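Local coordinates for protein HTH-type transcriptional regulator KdgR (Escherichia coli, PDB 1YSP) that represses transcription of genes for transport and catabolism of 2-keto-3-deoxygluconate and of the Entner-Doudoroff aldolase gene, at residues A[161-164]-A[165-169]. Numbering follows the deposited sequence. Where two conformers were deposited one is given.
With SO4 (sulfate ion), chain B.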
loop_
_atom_site.group_PDB
_atom_site.type_symbol
_atom_site.label_atom_id
_atom_site.label_comp_id
_atom_site.label_asym_id
_atom_site.label_seq_id
_atom_site.Cartn_x
_atom_site.Cartn_y
_atom_site.Cartn_z
ATOM N N LEU A 161 -4.291 10.176 -3.308
ATOM C CA LEU A 161 -3.275 9.107 -3.589
ATOM C C LEU A 161 -3.216 8.788 -5.097
ATOM O O LEU A 161 -2.119 8.645 -5.659
ATOM C CB LEU A 161 -3.629 7.826 -2.792
ATOM C CG LEU A 161 -3.195 7.900 -1.352
ATOM C CD1 LEU A 161 -3.836 6.701 -0.581
ATOM C CD2 LEU A 161 -1.674 7.865 -1.210
ATOM N N HIS A 162 -4.376 8.609 -5.716
ATOM C CA HIS A 162 -4.451 8.268 -7.140
ATOM C C HIS A 162 -3.814 9.352 -8.008
ATOM O O HIS A 162 -3.032 9.058 -8.928
ATOM C CB HIS A 162 -5.879 8.022 -7.570
ATOM C CG HIS A 162 -6.351 6.626 -7.300
ATOM N ND1 HIS A 162 -5.552 5.514 -7.509
ATOM C CD2 HIS A 162 -7.548 6.156 -6.887
ATOM C CE1 HIS A 162 -6.235 4.426 -7.201
ATOM N NE2 HIS A 162 -7.447 4.786 -6.823
ATOM N N THR A 163 -4.116 10.601 -7.711
ATOM C CA THR A 163 -3.407 11.731 -8.402
ATOM C C THR A 163 -1.903 11.652 -8.269
ATOM O O THR A 163 -1.165 11.703 -9.283
ATOM C CB THR A 163 -3.931 13.091 -7.872
ATOM O OG1 THR A 163 -5.348 13.100 -8.043
ATOM C CG2 THR A 163 -3.278 14.291 -8.622
ATOM N N ALA A 164 -1.425 11.519 -7.035
ATOM C CA ALA A 164 0.006 11.418 -6.761
ATOM C C ALA A 164 0.636 10.229 -7.498
ATOM O O ALA A 164 1.661 10.379 -8.216
ATOM C CB ALA A 164 0.241 11.279 -5.236
ATOM N N ALA A 165 0.008 9.044 -7.363
ATOM C CA ALA A 165 0.521 7.836 -8.030
ATOM C C ALA A 165 0.541 7.938 -9.563
ATOM O O ALA A 165 1.477 7.462 -10.201
ATOM C CB ALA A 165 -0.287 6.610 -7.593
ATOM N N ARG A 166 -0.502 8.526 -10.142
ATOM C CA ARG A 166 -0.542 8.644 -11.580
ATOM C C ARG A 166 0.594 9.514 -12.110
ATOM O O ARG A 166 1.199 9.177 -13.134
ATOM C CB ARG A 166 -1.912 9.096 -12.030
ATOM C CG ARG A 166 -2.865 7.912 -12.097
ATOM C CD ARG A 166 -4.278 8.313 -11.804
ATOM N NE ARG A 166 -5.157 7.148 -11.707
ATOM C CZ ARG A 166 -6.271 7.102 -10.980
ATOM N NH1 ARG A 166 -6.646 8.157 -10.269
ATOM N NH2 ARG A 166 -7.009 5.995 -10.953
ATOM N N LYS A 167 0.918 10.589 -11.385
ATOM C CA LYS A 167 2.068 11.447 -11.744
ATOM C C LYS A 167 3.389 10.671 -11.638
ATOM O O LYS A 167 4.231 10.665 -12.579
ATOM C CB LYS A 167 2.074 12.745 -10.899
ATOM C CG LYS A 167 0.858 13.667 -11.151
ATOM C CD LYS A 167 0.998 15.020 -10.355
ATOM C CE LYS A 167 -0.022 16.044 -10.832
ATOM N NZ LYS A 167 -0.271 17.002 -9.691
ATOM N N ILE A 168 3.582 9.966 -10.527
ATOM C CA ILE A 168 4.810 9.156 -10.365
ATOM C C ILE A 168 4.967 8.116 -11.499
ATOM O O ILE A 168 6.069 7.951 -12.064
ATOM C CB ILE A 168 4.839 8.408 -9.021
ATOM C CG1 ILE A 168 4.796 9.385 -7.826
ATOM C CG2 ILE A 168 6.102 7.498 -8.909
ATOM C CD1 ILE A 168 4.525 8.627 -6.424
ATOM N N SER A 169 3.875 7.415 -11.771
ATOM C CA SER A 169 3.797 6.412 -12.867
ATOM C C SER A 169 4.070 7.024 -14.236
ATOM O O SER A 169 4.883 6.494 -15.016
ATOM C CB SER A 169 2.429 5.717 -12.835
ATOM O OG SER A 169 2.370 4.909 -11.642
HETATM S S SO4 B . 3.276 19.084 -8.087
HETATM O O1 SO4 B . 2.994 20.529 -8.035
HETATM O O2 SO4 B . 2.570 18.382 -6.961
HETATM O O3 SO4 B . 2.796 18.575 -9.301
HETATM O O4 SO4 B . 4.747 18.835 -7.979
#
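L161 O, H162 O, T163 O and A164 O accept the amides of A165, R166, K167 and I168 in turn, an unbroken i to i+4 series as expected of an alpha-helix. Its shortest bond joins A165 N to L161 O at 2.8 Å, its longest K167 N to T163 O at 3.2 Å. One turn apart on the helix surface, H162 and R166 stack. The guanidinium lies flat over one face of the imidazole, with centres 4.2 Å apart and planes inclined by 28°; NH2 of R166 stands 3.7 Å above the H162 ring plane, displaced toward its rim. CG of R166 lies beside the backbone N (chi1 -82°) and the chain bends modestly at chi2, which brings R166 CD to 3.2 Å from H162 O and the guanidinium over the ring. Because R166 was modelled in two conformers, this stack describes one of them, and the very short approach of its NH1 to H162 CB is doubtful. With the imidazole of H162 cut back to an alanine, this guanidinium is likely to lose its flat support and be freer to turn. Alongside, T163 and K167 point the same way, while T163 OG1 bonds back to A159 O. The extended K167 chain carries NZ to a sulfate, probably from the crystallisation liquor, in a weak bond of 3.5 Å to its O3. A165 O is gripped by S169 N and, from the opposite face of its carbonyl plane, by S169 OG at 3.1 Å; that hydroxyl also bonds to F130 N of strand 123-130. Helix 151-172, the last of this C-terminal IclR-type domain (GAF clan), packs L161, A164 and I168 on L140 of the antiparallel sheet, A165 and H162 on V127, and L161 and A164 on L16 of the domain's first helix, 4-20.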